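Local structure of beta sliding clamp (Bartonella birtlesii LL-WM9, 6PTR) at residues D150-A155 with L180-T185; G187-Q192 with Y374-V379; P205-P210 with S249-G254. The protein probably encircles DNA as a ring-shaped head-to-tail homodimer, tethering DNA polymerases and other proteins to it and so making replication processive. All blocks are in the same frame, centred on the assembly; numbering follows the deposited sequence. Where two conformers were deposited one is given.

Interaction 1 (D150-A155 with L180-T185); sequences DCTQFA and LRLVAT
Thr152 and Ala155 press down on Leu182 and Ala184 in a buried helix-on-sheet contact inside the central domain of the clamp. Helix 142-152 ends over one face of an antiparallel eight-stranded sheet, and the turn that follows carries the chain along strand 179-185. The fit is close because small groups meet. Ala184 CB comes within 3.3 Å of Thr152 O, the same carbonyl that receives Ala155 N in a turn bond of 3.1 Å. The Thr152 side chain lies roughly at right angles to that of Leu182. Its CG2, anti to its own carbonyl carbon (OG1 chi1 51°), reaches 3.7 Å from Leu182 O, while OG1 turns back into the helix and bonds to Leu148 O. The hydroxyl is therefore engaged on its own helix, so of the side chain it is the methyl that comes nearest the strand. The Phe154 ring packs on helix 336-345 and has the methyl of Ala155 over one face. Farther along, Thr185 has its CB directed away from the turn, and its side chain touches an apolar side chain of the bound peptide. At the near end, Ala155 CB sits 4.2 Å from Ala184 CB and 3.7 Å from Ala184 O.

Interaction 2 (G187-Q192 with Y374-V379); sequences GHRLAQ and YVLMPV
Leu190 and Val375 form the hydrogen-bonded pair at the centre of an antiparallel strand pairing that runs the sheet on from the central domain into the C-terminal domain. Strands 189-192 and 374-376 run 168° apart in direction, their axes 4.7 Å from each other.

Three backbone bonds hold the edges together. Leu190 N gives to Val375 O and Val375 N gives to Leu190 O, both at 2.8 Å. Just past the strand end, Met377 N reaches His188 O at 2.9 Å in a nearly straight bond (167° at the hydrogen). Between them run CA-H...O contacts, among them Tyr374 CA to Leu190 O at 3.3 Å.

Apolar contacts divide between the two faces. On one, Leu190 and Val375 run alongside each other in the same direction, with CB to CB 4.1 Å; both also pack on an apolar side chain of the bound peptide. His188 and Met377 touch that peptide's backbone, and Gly187 makes backbone hydrogen bonds to it, so this join between domains forms part of the griselimycin-binding surface.

The opposite face carries Arg189, Ala191, Tyr374 and Leu376 and is turned to helix 336-345, where Gln345 NE2 bonds to Tyr374 OH and Leu376 packs on Tyr338 and Ile342. Arg189 CG packs on Leu376 CD1, and in the conformer described here its guanidinium pairs with Asp341 and Asp186. Tyr374 has CG beside its backbone N (chi1 -56°), which swings the ring toward Ala191: Ala191 CB meets it at the edge, near the ring plane, 3.6 Å from CE1.

Interaction 3 (P205-P210 with S249-G254); sequences PGVIIP and SKLVDG
Ile208 and Val252 meet with their side chains crossing at a slant, where strand 207-210, an outermost strand of its sheet within this chain, is met by the loop leaving strand 245-250 of another sheet. Ile208 has CG2 anti to its backbone N, which aims this methyl at Val252 CB, 3.6 Å away. The other branch, running beside the backbone N (chi1 -59°), takes CD1 to 3.8 Å from Gly254 O. Leu251 goes to Val207 instead: both its methyls lie against the Val207 branch point, CD1 3.7 Å from Val207 CG1, and CD2 also rests against Ile208 O. Pro210, at the N-cap of helix 211-221, sets its ring against Lys250 O, with CG only 3.1 Å from that oxygen. Ser249 OG, anti to its backbone N, also donates to Lys250 O at 2.7 Å in the carbonyl plane, and so is held close to the proline.

Polar groups of Ile208 are met from the loop. Val252 N bonds to Ile208 O at 3.0 Å, almost straight at 172°, while a water takes Ile208 N and gives to Val252 O. A second water donates to Gly254 O and, weakly, to Gly206 O. Ile208 N and O are thus met by one water and one direct bond, while Val207 and Ile209 pair with strand 167-173 on the other side; branched side chains pack around the joint.

From the N terminus, interaction 1 comes first: the 24 residues after 150-155, with strand 167-173 among them, return as strand 179-185 under the helix end. Interaction 2 opens directly afterwards at 187-192 and closes only at 374-379, a loop of 181 residues. Interaction 3 nests inside it, 205-210 meeting 249-254 entirely within the central domain. Interactions 1 and 2 touch: Ala184 O and Ala191 N make a probable hydrogen bond, and Cys151 O packs against Ala191 CB and Tyr374 CE1. All three reach one sheet. Interaction 3 works at its outermost strand 207-210, linking it to the neighbouring sheet, while interaction 2 connects the central and C-terminal domains.

Interaction 1 (D150-A155 with L180-T185)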
ATOM      1  N   ASP C 150      -9.283  22.119  -4.521  1.00 22.28           N
ATOM      2  CA  ASP C 150     -10.099  20.906  -4.400  1.00 22.36           C
ATOM      3  C   ASP C 150     -11.085  20.764  -5.547  1.00 21.15           C
ATOM      4  O   ASP C 150     -11.401  19.640  -5.961  1.00 24.79           O
ATOM      5  CB  ASP C 150     -10.884  20.901  -3.088  1.00 25.27           C
ATOM      6  CG  ASP C 150     -10.056  20.458  -1.901  1.00 30.22           C
ATOM      7  OD1 ASP C 150      -9.014  19.794  -2.095  1.00 30.42           O
ATOM      8  OD2 ASP C 150     -10.481  20.760  -0.765  1.00 29.85           O
ATOM      9  N   CYS C 151     -11.608  21.879  -6.056  1.00 22.25           N
ATOM     10  CA  CYS C 151     -12.539  21.789  -7.182  1.00 23.70           C
ATOM     11  C   CYS C 151     -11.869  21.397  -8.497  1.00 25.79           C
ATOM     12  O   CYS C 151     -12.566  20.937  -9.412  1.00 24.95           O
ATOM     13  CB  CYS C 151     -13.262  23.117  -7.399  1.00 27.13           C
ATOM     14  SG  CYS C 151     -14.450  23.589  -6.139  1.00 29.12           S
ATOM     15  N   THR C 152     -10.551  21.582  -8.636  1.00 20.70           N
ATOM     16  CA  THR C 152      -9.913  21.528  -9.946  1.00 20.07           C
ATOM     17  C   THR C 152      -8.762  20.541 -10.065  1.00 22.24           C
ATOM     18  O   THR C 152      -8.481  20.095 -11.184  1.00 22.17           O
ATOM     19  CB  THR C 152      -9.408  22.921 -10.351  1.00 24.20           C
ATOM     20  OG1 THR C 152      -8.627  23.476  -9.285  1.00 22.14           O
ATOM     21  CG2 THR C 152     -10.593  23.854 -10.623  1.00 21.46           C
ATOM     22  N   GLN C 153      -8.091  20.180  -8.968  1.00 18.77           N
ATOM     23  CA  GLN C 153      -6.883  19.358  -9.080  1.00 19.50           C
ATOM     24  C   GLN C 153      -7.138  18.034  -9.803  1.00 24.93           C
ATOM     25  O   GLN C 153      -6.307  17.585 -10.604  1.00 21.55           O
ATOM     26  CB  GLN C 153      -6.311  19.092  -7.690  1.00 20.74           C
ATOM     27  CG  GLN C 153      -5.075  18.266  -7.720  1.00 19.90           C
ATOM     28  CD  GLN C 153      -4.614  17.961  -6.319  1.00 26.22           C
ATOM     29  OE1 GLN C 153      -5.411  18.016  -5.375  1.00 28.73           O
ATOM     30  NE2 GLN C 153      -3.335  17.638  -6.169  1.00 24.30           N
ATOM     31  N   PHE C 154      -8.255  17.370  -9.511  1.00 22.99           N
ATOM     32  CA  PHE C 154      -8.472  16.040 -10.070  1.00 25.79           C
ATOM     33  C   PHE C 154      -8.518  16.049 -11.591  1.00 25.07           C
ATOM     34  O   PHE C 154      -8.259  15.008 -12.208  1.00 23.99           O
ATOM     35  CB  PHE C 154      -9.777  15.436  -9.539  1.00 26.80           C
ATOM     36  CG  PHE C 154     -10.996  15.961 -10.235  1.00 26.22           C
ATOM     37  CD1 PHE C 154     -11.460  17.252  -9.979  1.00 23.25           C
ATOM     38  CD2 PHE C 154     -11.656  15.185 -11.183  1.00 23.93           C
ATOM     39  CE1 PHE C 154     -12.572  17.761 -10.640  1.00 22.27           C
ATOM     40  CE2 PHE C 154     -12.761  15.675 -11.832  1.00 22.13           C
ATOM     41  CZ  PHE C 154     -13.223  16.955 -11.582  1.00 25.08           C
ATOM     42  N   ALA C 155      -8.859  17.177 -12.218  1.00 21.59           N
ATOM     43  CA  ALA C 155      -9.036  17.174 -13.672  1.00 20.76           C
ATOM     44  C   ALA C 155      -7.748  17.480 -14.426  1.00 27.65           C
ATOM     45  O   ALA C 155      -7.746  17.461 -15.662  1.00 26.00           O
ATOM     46  CB  ALA C 155     -10.124  18.174 -14.087  1.00 18.88           C
ATOM     47  N   LEU C 180     -11.874  35.700  -9.769  1.00 25.14           N
ATOM     48  CA  LEU C 180     -10.676  34.880  -9.867  1.00 23.29           C
ATOM     49  C   LEU C 180     -11.130  33.469 -10.182  1.00 24.91           C
ATOM     50  O   LEU C 180     -11.992  32.932  -9.482  1.00 25.16           O
ATOM     51  CB  LEU C 180      -9.878  34.892  -8.563  1.00 29.38           C
ATOM     52  CG  LEU C 180      -8.757  33.851  -8.444  1.00 26.26           C
ATOM     53  CD1 LEU C 180      -7.626  34.117  -9.437  1.00 27.92           C
ATOM     54  CD2 LEU C 180      -8.230  33.856  -7.000  1.00 30.95           C
ATOM     55  N   ARG C 181     -10.584  32.889 -11.253  1.00 22.53           N
ATOM     56  CA  ARG C 181     -11.050  31.608 -11.755  1.00 20.65           C
ATOM     57  C   ARG C 181      -9.887  30.646 -11.881  1.00 19.46           C
ATOM     58  O   ARG C 181      -8.767  31.040 -12.227  1.00 20.90           O
ATOM     59  CB  ARG C 181     -11.758  31.772 -13.123  1.00 21.82           C
ATOM     60  CG  ARG C 181     -12.174  30.469 -13.787  1.00 18.98           C
ATOM     61  CD  ARG C 181     -12.986  30.814 -15.058  1.00 21.48           C
ATOM     62  NE  ARG C 181     -14.349  31.283 -14.771  1.00 21.98           N
ATOM     63  CZ  ARG C 181     -15.184  31.751 -15.691  1.00 28.09           C
ATOM     64  NH1 ARG C 181     -14.790  31.846 -16.961  1.00 28.59           N
ATOM     65  NH2 ARG C 181     -16.409  32.134 -15.349  1.00 30.57           N
ATOM     66  N   LEU C 182     -10.151  29.383 -11.584  1.00 21.61           N
ATOM     67  CA  LEU C 182      -9.223  28.298 -11.845  1.00 18.95           C
ATOM     68  C   LEU C 182      -9.921  27.311 -12.751  1.00 18.76           C
ATOM     69  O   LEU C 182     -11.073  26.963 -12.487  1.00 17.75           O
ATOM     70  CB  LEU C 182      -8.800  27.562 -10.567  1.00 17.42           C
ATOM     71  CG  LEU C 182      -7.831  28.273  -9.618  1.00 19.29           C
ATOM     72  CD1 LEU C 182      -8.445  29.501  -9.015  1.00 22.15           C
ATOM     73  CD2 LEU C 182      -7.429  27.292  -8.525  1.00 19.17           C
ATOM     74  N   VAL C 183      -9.220  26.880 -13.806  1.00 18.22           N
ATOM     75  CA  VAL C 183      -9.701  25.861 -14.738  1.00 14.89           C
ATOM     76  C   VAL C 183      -8.637  24.785 -14.881  1.00 16.49           C
ATOM     77  O   VAL C 183      -7.437  25.076 -15.013  1.00 18.06           O
ATOM     78  CB  VAL C 183     -10.061  26.457 -16.117  1.00 15.12           C
ATOM     79  CG1 VAL C 183     -10.379  25.323 -17.126  1.00 16.09           C
ATOM     80  CG2 VAL C 183     -11.261  27.396 -16.005  1.00 17.70           C
ATOM     81  N   ALA C 184      -9.076  23.525 -14.897  1.00 17.70           N
ATOM     82  CA  ALA C 184      -8.188  22.427 -15.237  1.00 15.05           C
ATOM     83  C   ALA C 184      -8.916  21.488 -16.184  1.00 16.76           C
ATOM     84  O   ALA C 184     -10.128  21.287 -16.080  1.00 17.05           O
ATOM     85  CB  ALA C 184      -7.737  21.627 -13.994  1.00 18.12           C
ATOM     86  N   THR C 185      -8.158  20.889 -17.079  1.00 16.49           N
ATOM     87  CA  THR C 185      -8.752  19.918 -17.979  1.00 17.14           C
ATOM     88  C   THR C 185      -7.676  18.956 -18.446  1.00 19.71           C
ATOM     89  O   THR C 185      -6.487  19.280 -18.480  1.00 19.73           O
ATOM     90  CB  THR C 185      -9.415  20.623 -19.163  1.00 16.56           C
ATOM     91  OG1 THR C 185     -10.074  19.649 -19.995  1.00 17.25           O
ATOM     92  CG2 THR C 185      -8.371  21.334 -19.993  1.00 18.23           C
TER

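Interaction 2 (G187-Q192 with Y374-V379)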
ATOM      1  N   GLY C 187      -8.663  17.246 -21.423  1.00 17.56           N
ATOM      2  CA  GLY C 187      -9.248  17.005 -22.718  1.00 20.98           C
ATOM      3  C   GLY C 187     -10.495  16.146 -22.687  1.00 18.48           C
ATOM      4  O   GLY C 187     -11.147  15.985 -23.730  1.00 18.08           O
ATOM      5  N   HIS C 188     -10.841  15.587 -21.525  1.00 17.50           N
ATOM      6  CA  HIS C 188     -12.036  14.758 -21.387  1.00 17.89           C
ATOM      7  C   HIS C 188     -12.924  15.291 -20.277  1.00 18.69           C
ATOM      8  O   HIS C 188     -14.142  15.380 -20.445  1.00 18.16           O
ATOM      9  CB  HIS C 188     -11.637  13.310 -21.106  1.00 18.50           C
ATOM     10  CG  HIS C 188     -10.896  12.696 -22.246  1.00 22.41           C
ATOM     11  ND1 HIS C 188      -9.526  12.555 -22.250  1.00 31.01           N
ATOM     12  CD2 HIS C 188     -11.326  12.250 -23.449  1.00 25.91           C
ATOM     13  CE1 HIS C 188      -9.149  12.011 -23.396  1.00 28.45           C
ATOM     14  NE2 HIS C 188     -10.223  11.810 -24.137  1.00 27.52           N
ATOM     15  N   ARG C 189     -12.307  15.591 -19.130  1.00 18.05           N
ATOM     16  CA  ARG C 189     -12.939  16.238 -17.985  0.72 16.90           C
ATOM     17  C   ARG C 189     -12.492  17.695 -17.961  1.00 18.59           C
ATOM     18  O   ARG C 189     -11.354  18.006 -18.320  1.00 20.61           O
ATOM     19  CB  ARG C 189     -12.518  15.562 -16.663  0.72 22.95           C
ATOM     20  CG  ARG C 189     -12.672  14.036 -16.616  0.72 30.46           C
ATOM     21  CD  ARG C 189     -11.935  13.438 -15.419  0.72 31.70           C
ATOM     22  NE  ARG C 189     -10.490  13.386 -15.636  0.72 23.02           N
ATOM     23  CZ  ARG C 189      -9.623  12.889 -14.759  0.72 32.34           C
ATOM     24  NH1 ARG C 189     -10.048  12.395 -13.605  0.72 34.88           N
ATOM     25  NH2 ARG C 189      -8.326  12.898 -15.032  0.72 35.87           N
ATOM     26  N   LEU C 190     -13.374  18.587 -17.527  1.00 16.52           N
ATOM     27  CA  LEU C 190     -12.940  19.956 -17.267  1.00 16.75           C
ATOM     28  C   LEU C 190     -13.591  20.418 -15.981  1.00 17.10           C
ATOM     29  O   LEU C 190     -14.758  20.103 -15.728  1.00 17.84           O
ATOM     30  CB  LEU C 190     -13.311  20.924 -18.402  1.00 17.20           C
ATOM     31  CG  LEU C 190     -12.952  22.399 -18.148  1.00 16.13           C
ATOM     32  CD1 LEU C 190     -12.500  23.068 -19.456  1.00 21.33           C
ATOM     33  CD2 LEU C 190     -14.101  23.172 -17.552  1.00 17.69           C
ATOM     34  N   ALA C 191     -12.836  21.171 -15.172  1.00 16.61           N
ATOM     35  CA  ALA C 191     -13.369  21.738 -13.946  1.00 17.35           C
ATOM     36  C   ALA C 191     -13.139  23.243 -13.974  1.00 17.31           C
ATOM     37  O   ALA C 191     -12.072  23.698 -14.389  1.00 19.06           O
ATOM     38  CB  ALA C 191     -12.689  21.129 -12.685  1.00 17.98           C
ATOM     39  N   GLN C 192     -14.156  24.000 -13.563  1.00 18.27           N
ATOM     40  CA  GLN C 192     -14.093  25.453 -13.505  1.00 23.28           C
ATOM     41  C   GLN C 192     -14.648  25.917 -12.174  1.00 23.10           C
ATOM     42  O   GLN C 192     -15.778  25.567 -11.820  1.00 19.86           O
ATOM     43  CB  GLN C 192     -14.908  26.089 -14.642  1.00 20.57           C
ATOM     44  CG  GLN C 192     -14.931  27.606 -14.562  1.00 20.17           C
ATOM     45  CD  GLN C 192     -15.787  28.239 -15.655  1.00 28.86           C
ATOM     46  OE1 GLN C 192     -15.333  28.429 -16.767  1.00 31.07           O
ATOM     47  NE2 GLN C 192     -17.026  28.576 -15.325  1.00 28.27           N
ATOM     48  N   TYR C 374     -18.581  21.314 -13.810  1.00 19.55           N
ATOM     49  CA  TYR C 374     -17.742  20.326 -14.448  1.00 18.20           C
ATOM     50  C   TYR C 374     -18.286  20.045 -15.839  1.00 20.01           C
ATOM     51  O   TYR C 374     -19.494  20.138 -16.089  1.00 21.45           O
ATOM     52  CB  TYR C 374     -17.682  19.039 -13.624  1.00 23.71           C
ATOM     53  CG  TYR C 374     -17.226  19.330 -12.235  1.00 20.83           C
ATOM     54  CD1 TYR C 374     -15.871  19.541 -11.977  1.00 25.66           C
ATOM     55  CD2 TYR C 374     -18.138  19.468 -11.190  1.00 19.84           C
ATOM     56  CE1 TYR C 374     -15.429  19.845 -10.717  1.00 26.17           C
ATOM     57  CE2 TYR C 374     -17.699  19.777  -9.899  1.00 23.52           C
ATOM     58  CZ  TYR C 374     -16.341  19.970  -9.681  1.00 29.96           C
ATOM     59  OH  TYR C 374     -15.901  20.278  -8.425  1.00 31.13           O
ATOM     60  N   VAL C 375     -17.384  19.720 -16.749  1.00 16.84           N
ATOM     61  CA  VAL C 375     -17.759  19.304 -18.092  1.00 16.12           C
ATOM     62  C   VAL C 375     -17.148  17.934 -18.359  1.00 17.91           C
ATOM     63  O   VAL C 375     -15.993  17.671 -18.005  1.00 18.02           O
ATOM     64  CB  VAL C 375     -17.298  20.335 -19.141  1.00 16.70           C
ATOM     65  CG1 VAL C 375     -17.787  19.934 -20.535  1.00 18.01           C
ATOM     66  CG2 VAL C 375     -17.780  21.719 -18.792  1.00 18.17           C
ATOM     67  N   LEU C 376     -17.922  17.055 -18.983  1.00 15.97           N
ATOM     68  CA  LEU C 376     -17.401  15.729 -19.296  1.00 17.29           C
ATOM     69  C   LEU C 376     -17.785  15.352 -20.719  1.00 14.78           C
ATOM     70  O   LEU C 376     -18.965  15.407 -21.089  1.00 15.81           O
ATOM     71  CB  LEU C 376     -17.943  14.691 -18.316  1.00 15.61           C
ATOM     72  CG  LEU C 376     -17.456  13.261 -18.557  1.00 18.16           C
ATOM     73  CD1 LEU C 376     -15.952  13.185 -18.371  1.00 15.77           C
ATOM     74  CD2 LEU C 376     -18.183  12.322 -17.606  1.00 19.75           C
ATOM     75  N   MET C 377     -16.774  14.960 -21.518  1.00 14.62           N
ATOM     76  CA  MET C 377     -17.037  14.527 -22.887  1.00 15.03           C
ATOM     77  C   MET C 377     -17.575  13.100 -22.888  1.00 14.85           C
ATOM     78  O   MET C 377     -17.077  12.249 -22.155  1.00 16.79           O
ATOM     79  CB  MET C 377     -15.755  14.580 -23.726  1.00 14.11           C
ATOM     80  CG  MET C 377     -16.002  14.560 -25.261  1.00 14.52           C
ATOM     81  SD  MET C 377     -16.907  16.040 -25.765  1.00 17.20           S
ATOM     82  CE  MET C 377     -17.121  15.694 -27.503  1.00 20.14           C
ATOM     83  N   PRO C 378     -18.584  12.799 -23.691  1.00 15.45           N
ATOM     84  CA  PRO C 378     -19.040  11.405 -23.797  1.00 13.49           C
ATOM     85  C   PRO C 378     -18.058  10.549 -24.583  1.00 16.02           C
ATOM     86  O   PRO C 378     -17.110  11.035 -25.202  1.00 17.61           O
ATOM     87  CB  PRO C 378     -20.376  11.499 -24.537  1.00 17.71           C
ATOM     88  CG  PRO C 378     -20.357  12.823 -25.217  1.00 22.14           C
ATOM     89  CD  PRO C 378     -19.489  13.735 -24.359  1.00 15.20           C
ATOM     90  N   VAL C 379     -18.342   9.244 -24.590  1.00 14.37           N
ATOM     91  CA  VAL C 379     -17.629   8.294 -25.439  1.00 14.32           C
ATOM     92  C   VAL C 379     -18.691   7.516 -26.217  1.00 15.03           C
ATOM     93  O   VAL C 379     -19.833   7.387 -25.774  1.00 16.57           O
ATOM     94  CB  VAL C 379     -16.721   7.320 -24.648  1.00 15.60           C
ATOM     95  CG1 VAL C 379     -15.687   8.106 -23.792  1.00 16.14           C
ATOM     96  CG2 VAL C 379     -17.546   6.400 -23.757  1.00 17.03           C
TER

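Interaction 3 (P205-P210 with S249-G254)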
ATOM      1  N   PRO C 205      -1.829  38.587 -14.670  1.00 32.52           N
ATOM      2  CA  PRO C 205      -1.776  37.757 -15.875  1.00 36.97           C
ATOM      3  C   PRO C 205      -2.414  36.401 -15.625  1.00 28.87           C
ATOM      4  O   PRO C 205      -2.434  35.901 -14.500  1.00 27.58           O
ATOM      5  CB  PRO C 205      -0.273  37.615 -16.139  1.00 36.72           C
ATOM      6  CG  PRO C 205       0.341  37.709 -14.786  1.00 36.95           C
ATOM      7  CD  PRO C 205      -0.497  38.753 -14.061  1.00 38.58           C
ATOM      8  N   GLY C 206      -2.940  35.805 -16.693  1.00 26.83           N
ATOM      9  CA  GLY C 206      -3.395  34.425 -16.617  1.00 23.20           C
ATOM     10  C   GLY C 206      -2.187  33.511 -16.691  1.00 24.93           C
ATOM     11  O   GLY C 206      -1.379  33.608 -17.624  1.00 23.10           O
ATOM     12  N   VAL C 207      -2.053  32.619 -15.706  1.00 19.85           N
ATOM     13  CA  VAL C 207      -0.883  31.752 -15.608  1.00 20.87           C
ATOM     14  C   VAL C 207      -1.298  30.305 -15.372  1.00 18.38           C
ATOM     15  O   VAL C 207      -2.388  30.003 -14.878  1.00 19.84           O
ATOM     16  CB  VAL C 207       0.081  32.202 -14.488  1.00 20.41           C
ATOM     17  CG1 VAL C 207       0.483  33.675 -14.677  1.00 23.76           C
ATOM     18  CG2 VAL C 207      -0.559  31.988 -13.114  1.00 20.09           C
ATOM     19  N   ILE C 208      -0.386  29.403 -15.710  1.00 16.38           N
ATOM     20  CA  ILE C 208      -0.618  27.962 -15.571  1.00 15.60           C
ATOM     21  C   ILE C 208       0.264  27.471 -14.433  1.00 21.17           C
ATOM     22  O   ILE C 208       1.493  27.450 -14.557  1.00 18.44           O
ATOM     23  CB  ILE C 208      -0.313  27.208 -16.868  1.00 16.96           C
ATOM     24  CG1 ILE C 208      -1.186  27.733 -18.009  1.00 18.11           C
ATOM     25  CG2 ILE C 208      -0.538  25.686 -16.672  1.00 18.93           C
ATOM     26  CD1 ILE C 208      -0.728  27.199 -19.376  1.00 20.03           C
ATOM     27  N   ILE C 209      -0.357  27.094 -13.317  1.00 15.55           N
ATOM     28  CA  ILE C 209       0.400  26.585 -12.174  1.00 17.29           C
ATOM     29  C   ILE C 209       0.692  25.109 -12.405  1.00 20.06           C
ATOM     30  O   ILE C 209      -0.250  24.334 -12.624  1.00 18.06           O
ATOM     31  CB  ILE C 209      -0.390  26.764 -10.875  1.00 21.08           C
ATOM     32  CG1 ILE C 209      -0.852  28.211 -10.737  1.00 21.33           C
ATOM     33  CG2 ILE C 209       0.446  26.240  -9.694  1.00 20.63           C
ATOM     34  CD1 ILE C 209      -1.958  28.404  -9.668  1.00 21.30           C
ATOM     35  N   PRO C 210       1.952  24.669 -12.372  1.00 18.02           N
ATOM     36  CA  PRO C 210       2.255  23.257 -12.678  1.00 19.51           C
ATOM     37  C   PRO C 210       1.611  22.274 -11.707  1.00 16.80           C
ATOM     38  O   PRO C 210       1.436  22.557 -10.514  1.00 20.47           O
ATOM     39  CB  PRO C 210       3.787  23.188 -12.580  1.00 22.17           C
ATOM     40  CG  PRO C 210       4.237  24.621 -12.723  1.00 20.89           C
ATOM     41  CD  PRO C 210       3.165  25.460 -12.116  1.00 20.15           C
ATOM     42  N   SER C 249       7.305  28.372  -7.419  1.00 19.90           N
ATOM     43  CA  SER C 249       7.239  27.471  -8.564  1.00 18.95           C
ATOM     44  C   SER C 249       7.419  28.249  -9.852  1.00 24.58           C
ATOM     45  O   SER C 249       6.924  29.373  -9.982  1.00 22.28           O
ATOM     46  CB  SER C 249       5.906  26.730  -8.615  1.00 21.05           C
ATOM     47  OG  SER C 249       5.885  25.835  -9.737  1.00 20.18           O
ATOM     48  N   LYS C 250       8.142  27.657 -10.797  1.00 19.88           N
ATOM     49  CA  LYS C 250       8.033  28.136 -12.168  1.00 20.21           C
ATOM     50  C   LYS C 250       6.590  27.987 -12.625  1.00 20.69           C
ATOM     51  O   LYS C 250       5.821  27.196 -12.084  1.00 22.56           O
ATOM     52  CB  LYS C 250       8.969  27.360 -13.092  1.00 21.06           C
ATOM     53  CG  LYS C 250      10.422  27.730 -12.866  1.00 27.80           C
ATOM     54  CD  LYS C 250      11.381  26.893 -13.689  1.00 31.82           C
ATOM     55  CE  LYS C 250      12.803  27.148 -13.230  1.00 36.38           C
ATOM     56  NZ  LYS C 250      13.783  26.258 -13.906  1.00 51.31           N
ATOM     57  N   LEU C 251       6.215  28.787 -13.611  1.00 23.51           N
ATOM     58  CA  LEU C 251       4.922  28.640 -14.260  1.00 18.77           C
ATOM     59  C   LEU C 251       5.133  27.874 -15.552  1.00 23.29           C
ATOM     60  O   LEU C 251       6.233  27.859 -16.103  1.00 23.80           O
ATOM     61  CB  LEU C 251       4.289  30.009 -14.530  1.00 21.36           C
ATOM     62  CG  LEU C 251       3.894  30.722 -13.225  1.00 26.27           C
ATOM     63  CD1 LEU C 251       3.610  32.203 -13.453  1.00 27.79           C
ATOM     64  CD2 LEU C 251       2.677  30.041 -12.586  1.00 25.02           C
ATOM     65  N   VAL C 252       4.083  27.210 -16.021  1.00 19.03           N
ATOM     66  CA  VAL C 252       4.200  26.491 -17.289  1.00 19.13           C
ATOM     67  C   VAL C 252       4.310  27.498 -18.421  1.00 21.54           C
ATOM     68  O   VAL C 252       3.474  28.400 -18.543  1.00 26.06           O
ATOM     69  CB  VAL C 252       2.997  25.560 -17.488  1.00 21.03           C
ATOM     70  CG1 VAL C 252       3.097  24.848 -18.847  1.00 23.05           C
ATOM     71  CG2 VAL C 252       2.902  24.561 -16.358  1.00 20.56           C
ATOM     72  N   ASP C 253       5.320  27.327 -19.274  1.00 23.53           N
ATOM     73  CA  ASP C 253       5.602  28.259 -20.368  1.00 27.40           C
ATOM     74  C   ASP C 253       4.804  27.806 -21.581  1.00 26.83           C
ATOM     75  O   ASP C 253       5.301  27.092 -22.454  1.00 33.15           O
ATOM     76  CB  ASP C 253       7.100  28.309 -20.662  1.00 28.80           C
ATOM     77  CG  ASP C 253       7.451  29.305 -21.750  1.00 42.22           C
ATOM     78  OD1 ASP C 253       6.540  29.995 -22.247  1.00 44.90           O
ATOM     79  OD2 ASP C 253       8.645  29.399 -22.106  1.00 50.75           O
ATOM     80  N   GLY C 254       3.556  28.251 -21.642  1.00 27.51           N
ATOM     81  CA  GLY C 254       2.674  27.921 -22.748  1.00 27.92           C
ATOM     82  C   GLY C 254       1.407  28.737 -22.632  1.00 28.94           C
ATOM     83  O   GLY C 254       1.223  29.516 -21.693  1.00 32.11           O
TER
HETATM   84  O   HOH W   1       0.005  31.199 -19.419  1.00 40.23           O
HETATM   85  O   HOH W   2       1.897  30.247 -17.483  1.00 19.51           O